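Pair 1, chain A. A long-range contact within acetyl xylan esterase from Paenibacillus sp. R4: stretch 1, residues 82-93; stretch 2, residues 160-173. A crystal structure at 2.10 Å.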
# COMPACT_ATOMS: atom_id res chain seq x y z
N GLN A 82 -22.76 -46.25 -23.41
CA GLN A 82 -23.45 -47.30 -22.71
C GLN A 82 -23.80 -46.86 -21.30
O GLN A 82 -23.07 -46.11 -20.70
CB GLN A 82 -22.59 -48.58 -22.63
CG GLN A 82 -23.33 -49.85 -23.09
CD GLN A 82 -23.97 -49.71 -24.46
OE1 GLN A 82 -23.40 -49.10 -25.37
NE2 GLN A 82 -25.16 -50.26 -24.61
N PRO A 83 -24.91 -47.37 -20.78
CA PRO A 83 -25.23 -47.09 -19.39
C PRO A 83 -24.12 -47.52 -18.43
O PRO A 83 -23.41 -48.51 -18.67
CB PRO A 83 -26.52 -47.90 -19.17
CG PRO A 83 -27.15 -48.00 -20.52
CD PRO A 83 -26.02 -48.09 -21.47
N GLY A 84 -23.90 -46.71 -17.40
CA GLY A 84 -22.85 -47.00 -16.39
C GLY A 84 -21.41 -47.02 -16.85
O GLY A 84 -20.60 -47.70 -16.22
N SER A 85 -21.07 -46.28 -17.91
CA SER A 85 -19.73 -46.36 -18.55
C SER A 85 -18.79 -45.16 -18.27
O SER A 85 -17.57 -45.34 -18.23
CB SER A 85 -19.87 -46.54 -20.06
OG SER A 85 -20.45 -45.40 -20.69
N LEU A 86 -19.33 -43.98 -18.06
CA LEU A 86 -18.53 -42.78 -18.01
C LEU A 86 -18.11 -42.49 -16.59
O LEU A 86 -18.98 -42.30 -15.72
CB LEU A 86 -19.30 -41.54 -18.55
CG LEU A 86 -19.66 -41.53 -20.03
CD1 LEU A 86 -20.27 -40.21 -20.40
CD2 LEU A 86 -18.47 -41.78 -20.93
N PRO A 87 -16.81 -42.35 -16.37
CA PRO A 87 -16.40 -41.75 -15.08
C PRO A 87 -16.87 -40.29 -14.95
O PRO A 87 -17.32 -39.69 -15.93
CB PRO A 87 -14.87 -41.90 -15.06
CG PRO A 87 -14.45 -42.27 -16.45
CD PRO A 87 -15.66 -42.69 -17.24
N VAL A 88 -16.86 -39.74 -13.74
CA VAL A 88 -17.45 -38.42 -13.54
C VAL A 88 -16.67 -37.60 -12.53
O VAL A 88 -16.22 -38.11 -11.54
CB VAL A 88 -18.98 -38.46 -13.20
CG1 VAL A 88 -19.29 -39.07 -11.86
CG2 VAL A 88 -19.60 -37.07 -13.21
N LEU A 89 -16.56 -36.30 -12.81
CA LEU A 89 -15.93 -35.35 -11.94
C LEU A 89 -16.94 -34.27 -11.51
O LEU A 89 -17.67 -33.65 -12.32
CB LEU A 89 -14.73 -34.75 -12.67
CG LEU A 89 -13.80 -33.95 -11.79
CD1 LEU A 89 -12.37 -34.17 -12.25
CD2 LEU A 89 -14.16 -32.46 -11.78
N VAL A 90 -17.00 -34.04 -10.22
CA VAL A 90 -17.86 -32.95 -9.68
C VAL A 90 -16.95 -31.86 -9.16
O VAL A 90 -16.09 -32.08 -8.26
CB VAL A 90 -18.83 -33.50 -8.59
CG1 VAL A 90 -19.64 -32.38 -7.97
CG2 VAL A 90 -19.80 -34.52 -9.21
N LYS A 91 -17.13 -30.69 -9.74
CA LYS A 91 -16.38 -29.51 -9.39
C LYS A 91 -17.21 -28.53 -8.48
O LYS A 91 -18.34 -28.16 -8.80
CB LYS A 91 -15.97 -28.78 -10.66
CG LYS A 91 -15.29 -27.47 -10.45
CD LYS A 91 -14.62 -26.94 -11.71
CE LYS A 91 -13.91 -25.62 -11.40
NZ LYS A 91 -13.48 -24.97 -12.67
N TYR A 92 -16.59 -28.03 -7.42
CA TYR A 92 -17.22 -27.06 -6.50
C TYR A 92 -16.37 -25.81 -6.52
O TYR A 92 -15.16 -25.88 -6.70
CB TYR A 92 -17.24 -27.63 -5.12
CG TYR A 92 -17.99 -28.95 -4.92
CD1 TYR A 92 -19.30 -29.07 -5.23
CD2 TYR A 92 -17.36 -30.05 -4.37
CE1 TYR A 92 -19.99 -30.25 -5.04
CE2 TYR A 92 -18.04 -31.22 -4.15
CZ TYR A 92 -19.37 -31.31 -4.50
OH TYR A 92 -20.06 -32.49 -4.31
N HIS A 93 -16.95 -24.65 -6.34
CA HIS A 93 -16.27 -23.43 -6.71
C HIS A 93 -15.89 -22.64 -5.47
O HIS A 93 -16.34 -22.91 -4.37
CB HIS A 93 -17.11 -22.59 -7.68
CG HIS A 93 -18.33 -22.01 -7.05
ND1 HIS A 93 -18.28 -20.96 -6.13
CD2 HIS A 93 -19.64 -22.28 -7.25
CE1 HIS A 93 -19.52 -20.65 -5.78
NE2 HIS A 93 -20.36 -21.44 -6.44
N ASP A 160 -26.54 -29.66 -0.47
CA ASP A 160 -26.58 -29.40 -1.96
C ASP A 160 -25.45 -30.16 -2.68
O ASP A 160 -25.65 -30.69 -3.79
CB ASP A 160 -26.41 -27.96 -2.30
CG ASP A 160 -27.50 -27.05 -1.72
OD1 ASP A 160 -28.63 -27.54 -1.42
OD2 ASP A 160 -27.22 -25.81 -1.53
N CYS A 161 -24.28 -30.22 -2.01
CA CYS A 161 -23.07 -30.83 -2.54
C CYS A 161 -23.17 -32.32 -2.59
O CYS A 161 -22.53 -32.92 -3.43
CB CYS A 161 -21.79 -30.39 -1.77
SG CYS A 161 -21.39 -28.62 -2.01
N ILE A 162 -23.90 -32.92 -1.64
CA ILE A 162 -24.18 -34.37 -1.65
C ILE A 162 -25.26 -34.68 -2.70
O ILE A 162 -25.25 -35.71 -3.43
CB ILE A 162 -24.62 -34.84 -0.23
CG1 ILE A 162 -23.38 -34.96 0.69
CG2 ILE A 162 -25.43 -36.16 -0.26
CD1 ILE A 162 -23.76 -35.00 2.17
N ARG A 163 -26.21 -33.76 -2.79
CA ARG A 163 -27.22 -33.89 -3.82
C ARG A 163 -26.67 -33.75 -5.26
O ARG A 163 -27.26 -34.33 -6.17
CB ARG A 163 -28.38 -32.93 -3.52
CG ARG A 163 -29.13 -33.38 -2.29
CD ARG A 163 -29.99 -32.29 -1.72
NE ARG A 163 -31.23 -32.13 -2.49
CZ ARG A 163 -32.30 -32.89 -2.41
NH1 ARG A 163 -32.38 -33.94 -1.56
NH2 ARG A 163 -33.34 -32.58 -3.19
N ALA A 164 -25.55 -33.04 -5.46
CA ALA A 164 -24.82 -33.13 -6.73
C ALA A 164 -24.32 -34.56 -7.05
O ALA A 164 -24.28 -34.99 -8.18
CB ALA A 164 -23.66 -32.16 -6.75
N LEU A 165 -23.96 -35.33 -6.03
CA LEU A 165 -23.60 -36.75 -6.26
C LEU A 165 -24.86 -37.56 -6.61
O LEU A 165 -24.77 -38.43 -7.45
CB LEU A 165 -22.93 -37.37 -5.06
CG LEU A 165 -21.79 -36.58 -4.44
CD1 LEU A 165 -21.39 -37.18 -3.09
CD2 LEU A 165 -20.62 -36.45 -5.41
N ASP A 166 -26.01 -37.25 -5.98
CA ASP A 166 -27.34 -37.84 -6.37
C ASP A 166 -27.64 -37.50 -7.83
O ASP A 166 -28.17 -38.32 -8.55
CB ASP A 166 -28.58 -37.31 -5.54
CG ASP A 166 -28.52 -37.60 -4.00
OD1 ASP A 166 -27.70 -38.42 -3.55
OD2 ASP A 166 -29.33 -36.99 -3.22
N PHE A 167 -27.39 -36.27 -8.24
CA PHE A 167 -27.63 -35.91 -9.66
C PHE A 167 -26.74 -36.72 -10.60
O PHE A 167 -27.27 -37.34 -11.55
CB PHE A 167 -27.43 -34.43 -9.96
CG PHE A 167 -27.57 -34.10 -11.44
CD1 PHE A 167 -28.82 -33.95 -12.02
CD2 PHE A 167 -26.42 -33.98 -12.27
CE1 PHE A 167 -28.94 -33.68 -13.38
CE2 PHE A 167 -26.52 -33.69 -13.63
CZ PHE A 167 -27.78 -33.54 -14.19
N VAL A 168 -25.42 -36.74 -10.39
CA VAL A 168 -24.61 -37.47 -11.33
C VAL A 168 -24.95 -38.95 -11.32
O VAL A 168 -24.91 -39.57 -12.39
CB VAL A 168 -23.08 -37.21 -11.26
CG1 VAL A 168 -22.79 -35.75 -11.56
CG2 VAL A 168 -22.41 -37.67 -9.97
N CYS A 169 -25.27 -39.51 -10.15
CA CYS A 169 -25.63 -40.95 -10.08
C CYS A 169 -26.97 -41.28 -10.76
O CYS A 169 -27.15 -42.36 -11.31
CB CYS A 169 -25.65 -41.45 -8.65
SG CYS A 169 -23.98 -41.55 -8.01
N SER A 170 -27.89 -40.33 -10.76
CA SER A 170 -29.09 -40.45 -11.60
C SER A 170 -28.87 -40.42 -13.13
O SER A 170 -29.80 -40.78 -13.87
CB SER A 170 -30.10 -39.36 -11.24
OG SER A 170 -29.72 -38.13 -11.85
N ARG A 171 -27.70 -39.99 -13.64
CA ARG A 171 -27.45 -40.04 -15.10
C ARG A 171 -27.15 -41.47 -15.49
O ARG A 171 -26.31 -42.13 -14.89
CB ARG A 171 -26.29 -39.12 -15.54
CG ARG A 171 -26.41 -37.65 -15.09
CD ARG A 171 -27.65 -36.95 -15.65
NE ARG A 171 -28.81 -37.04 -14.76
CZ ARG A 171 -30.07 -36.69 -15.06
NH1 ARG A 171 -30.38 -36.20 -16.24
NH2 ARG A 171 -31.02 -36.80 -14.14
N GLU A 172 -27.84 -41.99 -16.49
CA GLU A 172 -27.69 -43.40 -16.83
C GLU A 172 -26.31 -43.73 -17.43
O GLU A 172 -25.77 -44.79 -17.17
CB GLU A 172 -28.83 -43.87 -17.73
CG GLU A 172 -30.18 -43.85 -16.98
CD GLU A 172 -30.35 -44.93 -15.88
OE1 GLU A 172 -29.61 -45.97 -15.85
OE2 GLU A 172 -31.26 -44.72 -15.04
N GLU A 173 -25.73 -42.78 -18.16
CA GLU A 173 -24.38 -42.95 -18.71
C GLU A 173 -23.25 -42.96 -17.67
O GLU A 173 -22.15 -43.45 -17.97
CB GLU A 173 -24.10 -41.88 -19.79
CG GLU A 173 -23.99 -40.43 -19.30
CD GLU A 173 -25.33 -39.66 -19.19
OE1 GLU A 173 -26.45 -40.31 -19.26
OE2 GLU A 173 -25.27 -38.39 -19.00

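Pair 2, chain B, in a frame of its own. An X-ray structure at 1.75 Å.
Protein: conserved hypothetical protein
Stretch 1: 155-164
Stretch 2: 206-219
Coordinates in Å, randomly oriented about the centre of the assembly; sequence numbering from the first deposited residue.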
# COMPACT_ATOMS: atom_id res chain seq x y z
N SER B 155 1.44 6.96 19.50
CA SER B 155 0.19 6.92 20.24
C SER B 155 -0.94 6.78 19.23
O SER B 155 -1.09 7.63 18.35
CB SER B 155 -0.02 8.22 21.04
OG SER B 155 -1.33 8.27 21.57
N PRO B 156 -1.74 5.71 19.33
CA PRO B 156 -2.84 5.51 18.38
C PRO B 156 -3.65 6.78 18.12
O PRO B 156 -3.84 7.18 16.97
CB PRO B 156 -3.68 4.43 19.06
CG PRO B 156 -2.64 3.60 19.76
CD PRO B 156 -1.73 4.65 20.36
N ALA B 157 -4.11 7.42 19.19
CA ALA B 157 -4.92 8.62 19.08
C ALA B 157 -4.25 9.81 18.40
O ALA B 157 -4.89 10.85 18.19
CB ALA B 157 -5.43 9.03 20.46
N ASN B 158 -2.98 9.69 18.05
CA ASN B 158 -2.28 10.79 17.39
C ASN B 158 -1.79 10.40 16.00
O ASN B 158 -1.06 11.15 15.36
CB ASN B 158 -1.10 11.26 18.24
CG ASN B 158 -0.78 12.72 18.02
OD1 ASN B 158 -1.60 13.59 18.34
ND2 ASN B 158 0.39 13.01 17.47
N ILE B 159 -2.20 9.22 15.54
CA ILE B 159 -1.78 8.73 14.24
C ILE B 159 -2.73 9.10 13.10
O ILE B 159 -3.95 9.11 13.27
CB ILE B 159 -1.64 7.18 14.25
CG1 ILE B 159 -0.45 6.77 15.12
CG2 ILE B 159 -1.47 6.65 12.82
CD1 ILE B 159 -0.37 5.27 15.38
N THR B 160 -2.16 9.44 11.95
CA THR B 160 -2.94 9.76 10.76
C THR B 160 -2.65 8.61 9.80
O THR B 160 -1.49 8.20 9.64
CB THR B 160 -2.51 11.10 10.11
OG1 THR B 160 -2.89 12.19 10.96
CG2 THR B 160 -3.17 11.28 8.75
N GLY B 161 -3.70 8.06 9.20
CA GLY B 161 -3.53 6.95 8.27
C GLY B 161 -4.31 7.18 7.00
O GLY B 161 -5.50 7.51 7.03
N VAL B 162 -3.65 7.00 5.86
CA VAL B 162 -4.28 7.21 4.57
C VAL B 162 -4.17 6.00 3.66
O VAL B 162 -3.10 5.41 3.52
CB VAL B 162 -3.66 8.42 3.84
CG1 VAL B 162 -4.30 8.58 2.47
CG2 VAL B 162 -3.84 9.67 4.68
N VAL B 163 -5.29 5.63 3.06
CA VAL B 163 -5.33 4.50 2.14
C VAL B 163 -5.10 5.05 0.74
O VAL B 163 -5.74 6.03 0.34
CB VAL B 163 -6.71 3.79 2.20
CG1 VAL B 163 -6.70 2.55 1.32
CG2 VAL B 163 -7.03 3.42 3.64
N GLY B 164 -4.19 4.44 -0.01
CA GLY B 164 -3.89 4.94 -1.34
C GLY B 164 -4.69 4.29 -2.46
O GLY B 164 -5.72 3.66 -2.22
N LEU B 206 -12.92 -2.72 -0.55
CA LEU B 206 -11.66 -2.85 0.17
C LEU B 206 -11.24 -1.58 0.92
O LEU B 206 -10.97 -1.62 2.12
CB LEU B 206 -10.54 -3.27 -0.79
CG LEU B 206 -9.16 -3.49 -0.17
CD1 LEU B 206 -9.21 -4.62 0.84
CD2 LEU B 206 -8.17 -3.81 -1.28
N PRO B 207 -11.19 -0.43 0.22
CA PRO B 207 -10.79 0.78 0.95
C PRO B 207 -11.66 1.08 2.17
O PRO B 207 -11.16 1.49 3.21
CB PRO B 207 -10.85 1.87 -0.13
CG PRO B 207 -11.87 1.35 -1.10
CD PRO B 207 -11.52 -0.12 -1.18
N ALA B 208 -12.96 0.85 2.05
CA ALA B 208 -13.84 1.11 3.18
C ALA B 208 -13.53 0.14 4.31
O ALA B 208 -13.57 0.51 5.49
CB ALA B 208 -15.30 0.99 2.75
N PHE B 209 -13.21 -1.10 3.97
CA PHE B 209 -12.89 -2.08 4.99
C PHE B 209 -11.59 -1.70 5.69
O PHE B 209 -11.47 -1.82 6.91
CB PHE B 209 -12.75 -3.48 4.39
CG PHE B 209 -12.42 -4.53 5.42
CD1 PHE B 209 -13.37 -4.93 6.34
CD2 PHE B 209 -11.14 -5.08 5.48
CE1 PHE B 209 -13.06 -5.87 7.33
CE2 PHE B 209 -10.82 -6.02 6.46
CZ PHE B 209 -11.78 -6.41 7.39
N VAL B 210 -10.61 -1.26 4.91
CA VAL B 210 -9.33 -0.86 5.47
C VAL B 210 -9.49 0.37 6.36
O VAL B 210 -8.83 0.49 7.40
CB VAL B 210 -8.31 -0.55 4.35
CG1 VAL B 210 -7.01 -0.04 4.94
CG2 VAL B 210 -8.06 -1.82 3.54
N LEU B 211 -10.37 1.29 5.97
CA LEU B 211 -10.61 2.48 6.79
C LEU B 211 -11.23 2.05 8.11
O LEU B 211 -10.96 2.64 9.16
CB LEU B 211 -11.55 3.46 6.06
CG LEU B 211 -10.90 4.27 4.93
CD1 LEU B 211 -11.97 5.01 4.14
CD2 LEU B 211 -9.89 5.26 5.52
N ASP B 212 -12.05 0.99 8.06
CA ASP B 212 -12.68 0.46 9.27
C ASP B 212 -11.60 -0.14 10.18
O ASP B 212 -11.67 -0.02 11.40
CB ASP B 212 -13.70 -0.62 8.91
CG ASP B 212 -14.24 -1.35 10.13
OD1 ASP B 212 -15.03 -0.76 10.89
OD2 ASP B 212 -13.85 -2.52 10.34
N ARG B 213 -10.61 -0.79 9.58
CA ARG B 213 -9.53 -1.39 10.35
C ARG B 213 -8.72 -0.29 11.04
O ARG B 213 -8.31 -0.44 12.20
CB ARG B 213 -8.61 -2.23 9.46
CG ARG B 213 -9.27 -3.48 8.86
CD ARG B 213 -9.69 -4.48 9.93
NE ARG B 213 -10.93 -4.09 10.61
CZ ARG B 213 -11.42 -4.72 11.67
NH1 ARG B 213 -10.78 -5.77 12.18
NH2 ARG B 213 -12.56 -4.32 12.21
N LEU B 214 -8.48 0.80 10.33
CA LEU B 214 -7.74 1.93 10.89
C LEU B 214 -8.51 2.48 12.08
O LEU B 214 -7.94 2.71 13.15
CB LEU B 214 -7.57 3.02 9.83
CG LEU B 214 -6.49 2.74 8.79
CD1 LEU B 214 -6.64 3.66 7.59
CD2 LEU B 214 -5.13 2.91 9.46
N ALA B 215 -9.81 2.68 11.89
CA ALA B 215 -10.67 3.19 12.95
C ALA B 215 -10.66 2.28 14.16
O ALA B 215 -10.60 2.74 15.30
CB ALA B 215 -12.09 3.34 12.43
N THR B 216 -10.72 0.97 13.92
CA THR B 216 -10.72 0.00 15.01
C THR B 216 -9.37 -0.01 15.72
O THR B 216 -9.29 -0.36 16.90
CB THR B 216 -11.05 -1.41 14.49
OG1 THR B 216 -12.34 -1.39 13.86
CG2 THR B 216 -11.08 -2.41 15.63
N ALA B 217 -8.31 0.39 15.01
CA ALA B 217 -6.97 0.43 15.58
C ALA B 217 -6.71 1.75 16.32
O ALA B 217 -5.60 2.00 16.79
CB ALA B 217 -5.93 0.24 14.48
N GLY B 218 -7.73 2.59 16.42
CA GLY B 218 -7.58 3.85 17.12
C GLY B 218 -7.13 5.03 16.27
O GLY B 218 -6.89 6.12 16.79
N VAL B 219 -7.03 4.82 14.96
CA VAL B 219 -6.61 5.89 14.04
C VAL B 219 -7.83 6.74 13.70
O VAL B 219 -8.70 6.32 12.92
CB VAL B 219 -6.00 5.30 12.76
CG1 VAL B 219 -5.55 6.42 11.83
CG2 VAL B 219 -4.82 4.41 13.12

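In both pairs a strand lies against a helix that runs nearly antiparallel to it. The N-to-C directions of strand and helix make an angle of 154° in pair 1 and 168° in pair 2, with closest approaches of 9.8 and 9.1 Å, and 14 central residues superpose with an RMSD of 0.8 Å over N, CA and C. Leu A86, Val A88 and Val A90 superpose on Ile B159, Gly B161 and Val B163. All of these but the glycine, which has no side chain, direct CA-to-CB toward the other stretch, while Pro A87 and Leu A89, like Thr B160 and Val B162, point away.

The matched valines occupy the same niche. Val A90 CG1 lies 4.2 Å from Ala A164 CB, and Val A90 CG2 lies 4.0 Å from Val A168 CG1 and 4.3 Å from Leu A165 CD2. In pair 2 the matching helix positions are Val B210, Leu B214 and Leu B211. Here Val B163 CG2 approaches Val B210 CG1 to 3.7 Å, Leu B211 CD2 to 3.9 Å and Leu B214 CD1 to 4.0 Å. The larger Val B210 thus stands where pair 1 has alanine.

Two residues back along the strand, the solutions diverge. Val A88 fills the space with its own side chain, its CG2 3.8 Å from Val A168 CG1. Its counterpart Gly B161 contributes backbone alone, and the volume is taken from the other side: Leu B214 CD1 sits 4.1 Å from Gly B161 O, and Val B219 CG1 is 3.6 Å from Gly B161 N. An ideal CB on this glycine would fall only 3.0 Å from Leu B214 CD2.

The chain following the helix is secured differently. In pair 1, Gly A84 N donates to Glu A172 O (2.7 Å) and Leu A86 N to Glu A173 O (2.9 Å); the latter carbonyl also accepts a weak bond from Ser A85 N (3.0 Å). Pair 2 has no hydrogen bond between its stretches. Its helix ends in a Schellman motif at Gly B218, whose positive phi suits glycine, and the chain then brings Val B219 against the residue leading into the strand, with Val B219 CG2 4.0 Å from Ile B159 CG2.

Within pair 1, Tyr A92 reaches across to donate from OH to Cys A161 O at 2.7 Å, while Cys A161 SG rests over one face of the ring, 3.7 Å from Tyr A92 CE1. Over the matched positions, then, Val A88 meets the helix with its side chain where Gly B161 leaves the room to Leu B214 and Val B219.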